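PDB 5HQA: alpha-glucosidase from Pseudoalteromonas sp. K8, which probably hydrolyses alpha-glucosidic bonds as a chloride-activated family 97 glycoside hydrolase, with a calcium ion at the pocket that binds its sugar ligand. Local coordinates for residues A187-Y192 and K440-R445; P252-D257 and R446-W451; S259-G264 and K430-T435. All blocks are in the same frame, centred on the assembly; numbering follows the deposited sequence.

Contact 1 of 3, residues A187-Y192 and K440-R445; sequences AALVDY and KDTGLR
Thr442 meets the backbone of Ala188 and Leu189 with two polar atoms at once. Its carbonyl O accepts from Ala188 N at 2.9 Å, with a nearly straight N-H...O angle of 168°. Its side-chain OG1 accepts from Leu189 N at 3.1 Å. The side-chain oxygen sits between the backbone N and the carbonyl carbon (chi1 61°), which turns OG1 to the Leu189 amide. CG2 of the same residue packs against Leu189 CB. This is the tight part of the contact. Ala187 CA adds a C-H...O contact to Thr442 O at 3.3 Å, and Asn250 gives the same carbonyl a further hydrogen bond. The other part is looser and made mostly by methyl groups. Val190 is exposed, and its CG2 touches Leu444 CD2 at 3.7 Å, the two side chains crossing obliquely. Leu444 CD1 rests on Leu189 O. An Asx turn shapes the 440-445 loop: Gly443 N donates to Asp441 OD1 at 2.7 Å, close to the line of the C-O bond. Lys440 NZ reaches back to Glu186 in a salt bridge. The contact joins a loop of the N-terminal beta-sandwich, just after strand 181-187, to a loop of the catalytic barrel after strand 432-435. Two adjacent backbone amides are thus satisfied by one threonine, one through its carbonyl and one through its hydroxyl, and leucine and valine methyls pack beside them.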
loop_
_atom_site.group_PDB
_atom_site.type_symbol
_atom_site.label_atom_id
_atom_site.label_comp_id
_atom_site.label_asym_id
_atom_site.label_seq_id
_atom_site.Cartn_x
_atom_site.Cartn_y
_atom_site.Cartn_z
ATOM N N ALA A 187 -6.099 10.593 2.839
ATOM C CA ALA A 187 -4.968 10.992 2.019
ATOM C C ALA A 187 -4.160 12.069 2.729
ATOM O O ALA A 187 -4.722 12.924 3.424
ATOM C CB ALA A 187 -5.430 11.497 0.637
ATOM N N ALA A 188 -2.837 12.018 2.538
ATOM C CA ALA A 188 -1.895 12.996 3.086
ATOM C C ALA A 188 -1.939 13.002 4.615
ATOM O O ALA A 188 -2.170 14.028 5.262
ATOM C CB ALA A 188 -2.153 14.404 2.517
ATOM N N LEU A 189 -1.690 11.829 5.195
ATOM C CA LEU A 189 -1.694 11.684 6.653
ATOM C C LEU A 189 -0.367 12.215 7.183
ATOM O O LEU A 189 0.645 11.508 7.181
ATOM C CB LEU A 189 -1.927 10.230 7.046
ATOM C CG LEU A 189 -1.835 9.888 8.532
ATOM C CD1 LEU A 189 -2.792 10.736 9.378
ATOM C CD2 LEU A 189 -2.121 8.396 8.723
ATOM N N VAL A 190 -0.376 13.479 7.614
ATOM C CA VAL A 190 0.814 14.217 8.023
ATOM C C VAL A 190 0.532 14.882 9.362
ATOM O O VAL A 190 -0.462 15.606 9.493
ATOM C CB VAL A 190 1.203 15.291 6.987
ATOM C CG1 VAL A 190 2.420 16.080 7.470
ATOM C CG2 VAL A 190 1.469 14.655 5.633
ATOM N N ASP A 191 1.403 14.648 10.346
ATOM C CA ASP A 191 1.297 15.269 11.673
ATOM C C ASP A 191 -0.104 15.105 12.269
ATOM O O ASP A 191 -0.711 16.052 12.774
ATOM C CB ASP A 191 1.685 16.750 11.627
ATOM C CG ASP A 191 1.791 17.361 13.016
ATOM O OD1 ASP A 191 2.224 16.631 13.936
ATOM O OD2 ASP A 191 1.422 18.547 13.198
ATOM N N TYR A 192 -0.615 13.880 12.215
ATOM C CA TYR A 192 -1.966 13.603 12.671
ATOM C C TYR A 192 -2.043 12.113 12.959
ATOM O O TYR A 192 -1.163 11.344 12.562
ATOM C CB TYR A 192 -2.986 14.031 11.615
ATOM C CG TYR A 192 -4.388 14.357 12.101
ATOM C CD1 TYR A 192 -4.711 15.639 12.556
ATOM C CD2 TYR A 192 -5.407 13.399 12.044
ATOM C CE1 TYR A 192 -6.004 15.948 12.970
ATOM C CE2 TYR A 192 -6.708 13.702 12.450
ATOM C CZ TYR A 192 -6.993 14.977 12.913
ATOM O OH TYR A 192 -8.275 15.278 13.308
ATOM N N LYS A 440 -0.209 2.928 7.059
ATOM C CA LYS A 440 -0.858 2.692 5.775
ATOM C C LYS A 440 -0.503 3.796 4.783
ATOM O O LYS A 440 -0.217 4.937 5.164
ATOM C CB LYS A 440 -2.372 2.616 5.957
ATOM C CG LYS A 440 -2.974 3.954 6.409
ATOM C CD LYS A 440 -4.395 3.783 6.948
ATOM C CE LYS A 440 -4.954 5.128 7.394
ATOM N NZ LYS A 440 -6.340 5.030 7.953
ATOM N N ASP A 441 -0.489 3.427 3.503
ATOM C CA ASP A 441 -0.199 4.365 2.423
ATOM C C ASP A 441 -1.348 5.362 2.301
ATOM O O ASP A 441 -2.518 4.967 2.259
ATOM C CB ASP A 441 -0.008 3.576 1.119
ATOM C CG ASP A 441 0.540 4.423 -0.036
ATOM O OD1 ASP A 441 0.329 5.658 -0.049
ATOM O OD2 ASP A 441 1.178 3.827 -0.948
ATOM N N THR A 442 -1.029 6.661 2.294
ATOM C CA THR A 442 -2.053 7.679 2.073
ATOM C C THR A 442 -1.664 8.610 0.928
ATOM O O THR A 442 -2.156 9.743 0.855
ATOM C CB THR A 442 -2.346 8.476 3.354
ATOM O OG1 THR A 442 -1.164 9.149 3.803
ATOM C CG2 THR A 442 -2.824 7.527 4.464
ATOM N N GLY A 443 -0.798 8.141 0.025
ATOM C CA GLY A 443 -0.427 8.889 -1.163
ATOM C C GLY A 443 0.787 9.780 -1.025
ATOM O O GLY A 443 1.070 10.555 -1.948
ATOM N N LEU A 444 1.526 9.692 0.083
ATOM C CA LEU A 444 2.633 10.616 0.298
ATOM C C LEU A 444 3.805 10.384 -0.655
ATOM O O LEU A 444 4.676 11.258 -0.752
ATOM C CB LEU A 444 3.101 10.529 1.755
ATOM C CG LEU A 444 2.143 11.193 2.744
ATOM C CD1 LEU A 444 2.438 10.743 4.166
ATOM C CD2 LEU A 444 2.268 12.710 2.618
ATOM N N ARG A 445 3.846 9.250 -1.369
ATOM C CA ARG A 445 4.850 9.072 -2.418
ATOM C C ARG A 445 4.799 10.186 -3.463
ATOM O O ARG A 445 5.804 10.438 -4.136
ATOM C CB ARG A 445 4.674 7.708 -3.106
ATOM C CG ARG A 445 3.310 7.539 -3.799
ATOM C CD ARG A 445 3.121 6.123 -4.342
ATOM N NE ARG A 445 1.722 5.824 -4.666
ATOM C CZ ARG A 445 1.259 5.555 -5.892
ATOM N NH1 ARG A 445 2.071 5.552 -6.954
ATOM N NH2 ARG A 445 -0.033 5.275 -6.058
#

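Contact 2 of 3, residues P252-D257 and R446-W451; sequences PNKLGD and RTYPNW
Leu255 lays its CD1 methyl over the backbone of Tyr448 and the ring of Pro449, 3.8 Å from Pro449 CD. The leucine and the proline run antiparallel alongside each other. Two turns shape the contact: an Asx turn at Asn253 and a type I beta turn from Tyr448 to Trp451. The first lies in the connection that leads into strand 264-269, the second in the barrel loop that leads into strand 451-454. In the Asx turn Asn253 OD1 accepts from Leu255 N at 2.7 Å, with the donor well above the carbonyl plane. The amide ND2 gives a bond to Gly256 O, which lies almost in the amide plane. Both ends of the amide are therefore tied, and its rotation is fixed. Its OD1 also touches Pro449 CD, the two side chains crossing at about a right angle. Lys254 N donates to Thr447 O at 2.8 Å, almost straight at 176° and on a lone pair of the carbonyl. The lysine chain then lies alongside Thr447 in the same direction, with CG on Thr447 CG2, and its NZ forms a salt bridge with Glu251. Thr447 CG2 lies over one face of the Tyr448 ring, toward its rim, while Leu255 CD2 comes to the ring edge. Arg446 puts a face of its guanidinium under Pro252 N, and NH1 bonds to Leu247 O. One water joins the two loops, accepting from Asn253 N at 2.9 Å and, in the guanidinium plane, from Arg446 NE at 3.1 Å.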
loop_
_atom_site.group_PDB
_atom_site.type_symbol
_atom_site.label_atom_id
_atom_site.label_comp_id
_atom_site.label_asym_id
_atom_site.label_seq_id
_atom_site.Cartn_x
_atom_site.Cartn_y
_atom_site.Cartn_z
ATOM N N PRO A 252 2.219 18.326 -4.189
ATOM C CA PRO A 252 3.220 17.970 -5.204
ATOM C C PRO A 252 4.589 17.687 -4.594
ATOM O O PRO A 252 4.927 18.146 -3.498
ATOM C CB PRO A 252 3.267 19.210 -6.109
ATOM C CG PRO A 252 1.983 19.919 -5.857
ATOM C CD PRO A 252 1.631 19.654 -4.424
ATOM N N ASN A 253 5.383 16.925 -5.347
ATOM C CA ASN A 253 6.759 16.564 -5.019
ATOM C C ASN A 253 7.528 17.711 -4.371
ATOM O O ASN A 253 7.645 18.801 -4.942
ATOM C CB ASN A 253 7.471 16.119 -6.301
ATOM C CG ASN A 253 8.964 15.899 -6.102
ATOM O OD1 ASN A 253 9.414 15.509 -5.024
ATOM N ND2 ASN A 253 9.739 16.146 -7.151
ATOM N N LYS A 254 8.067 17.454 -3.179
ATOM C CA LYS A 254 8.892 18.414 -2.458
ATOM C C LYS A 254 10.384 18.105 -2.528
ATOM O O LYS A 254 11.183 18.846 -1.940
ATOM C CB LYS A 254 8.465 18.481 -0.989
ATOM C CG LYS A 254 7.106 19.123 -0.744
ATOM C CD LYS A 254 6.817 19.212 0.766
ATOM C CE LYS A 254 5.373 19.609 1.067
ATOM N NZ LYS A 254 4.952 20.830 0.340
ATOM N N LEU A 255 10.790 17.044 -3.229
ATOM C CA LEU A 255 12.184 16.614 -3.220
ATOM C C LEU A 255 12.946 17.008 -4.480
ATOM O O LEU A 255 14.104 16.613 -4.638
ATOM C CB LEU A 255 12.271 15.099 -3.006
ATOM C CG LEU A 255 11.747 14.597 -1.658
ATOM C CD1 LEU A 255 11.918 13.097 -1.545
ATOM C CD2 LEU A 255 12.458 15.300 -0.505
ATOM N N GLY A 256 12.333 17.778 -5.376
ATOM C CA GLY A 256 13.057 18.230 -6.555
ATOM C C GLY A 256 13.374 17.082 -7.498
ATOM O O GLY A 256 12.538 16.212 -7.761
ATOM N N ASP A 257 14.599 17.088 -8.031
ATOM C CA ASP A 257 15.063 16.029 -8.917
ATOM C C ASP A 257 15.114 14.712 -8.162
ATOM O O ASP A 257 15.912 14.565 -7.230
ATOM C CB ASP A 257 16.448 16.376 -9.471
ATOM C CG ASP A 257 16.912 15.422 -10.559
ATOM O OD1 ASP A 257 16.388 14.291 -10.643
ATOM O OD2 ASP A 257 17.814 15.809 -11.339
ATOM N N ARG A 446 3.656 10.854 -3.635
ATOM C CA ARG A 446 3.635 11.994 -4.545
ATOM C C ARG A 446 4.528 13.109 -4.025
ATOM O O ARG A 446 5.320 13.697 -4.772
ATOM C CB ARG A 446 2.212 12.513 -4.737
ATOM C CG ARG A 446 2.212 13.776 -5.604
ATOM C CD ARG A 446 0.843 14.372 -5.789
ATOM N NE ARG A 446 0.892 15.413 -6.804
ATOM C CZ ARG A 446 -0.166 16.097 -7.225
ATOM N NH1 ARG A 446 -1.366 15.844 -6.717
ATOM N NH2 ARG A 446 -0.025 17.027 -8.159
ATOM N N THR A 447 4.414 13.404 -2.731
ATOM C CA THR A 447 5.141 14.502 -2.109
ATOM C C THR A 447 6.598 14.136 -1.857
ATOM O O THR A 447 7.488 14.990 -1.978
ATOM C CB THR A 447 4.453 14.868 -0.793
ATOM O OG1 THR A 447 3.034 14.934 -1.007
ATOM C CG2 THR A 447 4.952 16.203 -0.276
ATOM N N TYR A 448 6.846 12.876 -1.491
ATOM C CA TYR A 448 8.174 12.362 -1.152
ATOM C C TYR A 448 8.410 11.117 -1.988
ATOM O O TYR A 448 8.198 9.991 -1.521
ATOM C CB TYR A 448 8.283 12.049 0.341
ATOM C CG TYR A 448 7.962 13.255 1.178
ATOM C CD1 TYR A 448 8.903 14.260 1.367
ATOM C CD2 TYR A 448 6.705 13.415 1.741
ATOM C CE1 TYR A 448 8.609 15.386 2.117
ATOM C CE2 TYR A 448 6.404 14.534 2.494
ATOM C CZ TYR A 448 7.357 15.515 2.674
ATOM O OH TYR A 448 7.048 16.626 3.420
ATOM N N PRO A 449 8.842 11.285 -3.240
ATOM C CA PRO A 449 8.925 10.142 -4.154
ATOM C C PRO A 449 9.989 9.116 -3.797
ATOM O O PRO A 449 10.107 8.120 -4.519
ATOM C CB PRO A 449 9.237 10.801 -5.502
ATOM C CG PRO A 449 8.688 12.215 -5.364
ATOM C CD PRO A 449 8.962 12.576 -3.942
ATOM N N ASN A 450 10.764 9.290 -2.729
ATOM C CA ASN A 450 11.647 8.210 -2.305
ATOM C C ASN A 450 10.957 7.231 -1.366
ATOM O O ASN A 450 11.565 6.226 -0.985
ATOM C CB ASN A 450 12.909 8.766 -1.638
ATOM C CG ASN A 450 12.623 9.399 -0.308
ATOM O OD1 ASN A 450 11.648 10.133 -0.161
ATOM N ND2 ASN A 450 13.451 9.098 0.687
ATOM N N TRP A 451 9.705 7.495 -0.981
ATOM C CA TRP A 451 8.930 6.539 -0.186
ATOM C C TRP A 451 8.257 5.587 -1.169
ATOM O O TRP A 451 7.088 5.736 -1.533
ATOM C CB TRP A 451 7.916 7.257 0.700
ATOM C CG TRP A 451 7.563 6.474 1.940
ATOM C CD1 TRP A 451 7.901 5.177 2.216
ATOM C CD2 TRP A 451 6.843 6.951 3.080
ATOM N NE1 TRP A 451 7.429 4.816 3.457
ATOM C CE2 TRP A 451 6.777 5.889 4.008
ATOM C CE3 TRP A 451 6.253 8.174 3.409
ATOM C CZ2 TRP A 451 6.140 6.013 5.243
ATOM C CZ3 TRP A 451 5.625 8.300 4.641
ATOM C CH2 TRP A 451 5.575 7.226 5.542
HETATM O O HOH W 1 3.859 15.927 -7.662
#

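Contact 3 of 3, residues S259-G264 and K430-T435; sequences SWVKPG and KISINT. With FMT (formic acid), chain L.
Ser432 OG and Trp260 O are bridged by one water, which lies 2.9 Å from each. It donates to Trp260 O. Ser432 OG also packs on both methyls of Val261, the nearer being CG2 at 3.5 Å. The hydroxyl thus has a polar partner on the water and an apolar neighbour in the valine. The main body of the contact is the Trp260 indole. One face of the indole receives Val261 CG2, and the opposite face receives Lys430. Lys430 CA makes a CH-pi contact, 3.6 Å from the centroid of the six-membered ring and 19° off its normal. The lysine side chain crosses the indole at about a right angle to the tryptophan side chain and passes over CD2 and CG. It bends at its last torsion, and NZ ends 4.2 Å from the centroid of the five-membered ring, an off-centre cation-pi contact. At the ring edge NE1 donates to O2 of a formic acid, probably from the crystallisation liquor, at 3.1 Å, and makes a weak bond to Asp257 O. Lys430 has positive phi as the C-prime residue of a Schellman motif that ends helix 413-428. The indole therefore packs where the helix stops and the chain turns into strand 432-435, a beta strand of the parallel barrel. An alanine in place of Trp260 would probably leave the Lys430 chain without its aromatic bed and its ammonium free to turn. The chemistry implies a join with no direct hydrogen bond between the two segments, in which an aromatic face, a cation and a water-bridged hydroxyl do the work.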
loop_
_atom_site.group_PDB
_atom_site.type_symbol
_atom_site.label_atom_id
_atom_site.label_comp_id
_atom_site.label_asym_id
_atom_site.label_seq_id
_atom_site.Cartn_x
_atom_site.Cartn_y
_atom_site.Cartn_z
ATOM N N SER A 259 15.483 11.705 -9.842
ATOM C CA SER A 259 15.966 10.701 -10.782
ATOM C C SER A 259 16.818 9.635 -10.099
ATOM O O SER A 259 17.051 8.571 -10.688
ATOM C CB SER A 259 16.753 11.378 -11.908
ATOM O OG SER A 259 17.858 12.091 -11.384
ATOM N N TRP A 260 17.274 9.884 -8.868
ATOM C CA TRP A 260 18.031 8.901 -8.103
ATOM C C TRP A 260 17.160 7.817 -7.482
ATOM O O TRP A 260 17.699 6.881 -6.877
ATOM C CB TRP A 260 18.830 9.599 -7.003
ATOM C CG TRP A 260 18.024 10.566 -6.163
ATOM C CD1 TRP A 260 17.853 11.905 -6.388
ATOM C CD2 TRP A 260 17.305 10.268 -4.958
ATOM N NE1 TRP A 260 17.068 12.456 -5.398
ATOM C CE2 TRP A 260 16.721 11.472 -4.509
ATOM C CE3 TRP A 260 17.097 9.098 -4.216
ATOM C CZ2 TRP A 260 15.944 11.541 -3.351
ATOM C CZ3 TRP A 260 16.321 9.167 -3.069
ATOM C CH2 TRP A 260 15.756 10.379 -2.650
ATOM N N VAL A 261 15.841 7.935 -7.587
ATOM C CA VAL A 261 14.917 6.875 -7.195
ATOM C C VAL A 261 14.708 5.977 -8.410
ATOM O O VAL A 261 14.234 6.439 -9.455
ATOM C CB VAL A 261 13.585 7.457 -6.702
ATOM C CG1 VAL A 261 12.640 6.334 -6.324
ATOM C CG2 VAL A 261 13.801 8.399 -5.524
ATOM N N LYS A 262 15.074 4.700 -8.281
ATOM C CA LYS A 262 15.137 3.772 -9.415
ATOM C C LYS A 262 14.179 2.605 -9.224
ATOM O O LYS A 262 14.480 1.674 -8.451
ATOM C CB LYS A 262 16.558 3.233 -9.600
ATOM C CG LYS A 262 17.646 4.291 -9.804
ATOM C CD LYS A 262 17.431 5.110 -11.076
ATOM C CE LYS A 262 18.755 5.648 -11.620
ATOM N NZ LYS A 262 19.760 5.826 -10.529
ATOM N N PRO A 263 13.035 2.586 -9.910
ATOM C CA PRO A 263 12.203 1.376 -9.910
ATOM C C PRO A 263 12.978 0.208 -10.498
ATOM O O PRO A 263 13.824 0.385 -11.377
ATOM C CB PRO A 263 11.016 1.759 -10.804
ATOM C CG PRO A 263 11.007 3.263 -10.806
ATOM C CD PRO A 263 12.453 3.661 -10.730
ATOM N N GLY A 264 12.697 -0.992 -10.007
ATOM C CA GLY A 264 13.381 -2.154 -10.539
ATOM C C GLY A 264 13.023 -3.407 -9.767
ATOM O O GLY A 264 12.177 -3.389 -8.877
ATOM N N LYS A 430 19.996 10.468 -0.585
ATOM C CA LYS A 430 19.539 9.851 -1.834
ATOM C C LYS A 430 19.229 8.367 -1.638
ATOM O O LYS A 430 19.571 7.517 -2.467
ATOM C CB LYS A 430 20.541 10.081 -2.965
ATOM C CG LYS A 430 20.609 11.560 -3.372
ATOM C CD LYS A 430 21.540 11.803 -4.556
ATOM C CE LYS A 430 21.671 13.297 -4.870
ATOM N NZ LYS A 430 20.419 14.030 -4.533
ATOM N N ILE A 431 18.537 8.059 -0.540
ATOM C CA ILE A 431 18.113 6.701 -0.214
ATOM C C ILE A 431 16.590 6.643 -0.250
ATOM O O ILE A 431 15.916 7.538 0.278
ATOM C CB ILE A 431 18.660 6.266 1.158
ATOM C CG1 ILE A 431 20.188 6.103 1.079
ATOM C CG2 ILE A 431 17.966 4.995 1.655
ATOM C CD1 ILE A 431 20.848 5.831 2.412
ATOM N N SER A 432 16.053 5.600 -0.885
ATOM C CA SER A 432 14.626 5.313 -0.918
ATOM C C SER A 432 14.280 4.263 0.128
ATOM O O SER A 432 15.105 3.409 0.464
ATOM C CB SER A 432 14.201 4.823 -2.302
ATOM O OG SER A 432 14.405 5.848 -3.260
ATOM N N ILE A 433 13.037 4.317 0.618
ATOM C CA ILE A 433 12.608 3.560 1.789
ATOM C C ILE A 433 11.459 2.636 1.411
ATOM O O ILE A 433 10.488 3.065 0.773
ATOM C CB ILE A 433 12.199 4.491 2.944
ATOM C CG1 ILE A 433 13.413 5.276 3.444
ATOM C CG2 ILE A 433 11.593 3.693 4.095
ATOM C CD1 ILE A 433 14.524 4.385 4.004
ATOM N N ASN A 434 11.580 1.371 1.818
ATOM C CA ASN A 434 10.547 0.343 1.710
ATOM C C ASN A 434 10.185 -0.046 3.139
ATOM O O ASN A 434 10.981 -0.700 3.819
ATOM C CB ASN A 434 11.095 -0.842 0.902
ATOM C CG ASN A 434 10.268 -2.113 1.040
ATOM O OD1 ASN A 434 9.115 -2.093 1.475
ATOM N ND2 ASN A 434 10.865 -3.238 0.635
ATOM N N THR A 435 9.010 0.373 3.618
ATOM C CA THR A 435 8.671 0.266 5.039
ATOM C C THR A 435 7.827 -0.972 5.303
ATOM O O THR A 435 6.693 -1.063 4.818
ATOM C CB THR A 435 7.897 1.492 5.522
ATOM O OG1 THR A 435 8.580 2.688 5.140
ATOM C CG2 THR A 435 7.749 1.455 7.052
HETATM C C FMT L . 17.060 15.534 -3.298
HETATM O O1 FMT L . 17.128 15.155 -2.127
HETATM O O2 FMT L . 16.232 15.121 -4.116
HETATM O O HOH W 2 17.062 5.623 -4.295
#

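Overall arrangement
From the N terminus, the chain first passes 187-192 in the N-terminal beta-sandwich, then 252-257 and 259-264 on the way into the barrel strand 264-269. The second halves come much later, around strand 432-435 and the loop that follows it. Contact 1 closes the longest loop, and contact 2 the next. Contact 3 closes the shortest loop, 259-264 to 430-435, and is nested inside the loops of both others. Contacts 1 and 2 cross, and touch where Leu444 packs on Trp451. Contacts 2 and 3 meet at Asn450, which probably hydrogen-bonds Ile431 and Ile433. Contact 1 ties sandwich to barrel, and contacts 2 and 3 tie the linking segment to strand 432-435 and to the loop before strand 451-454.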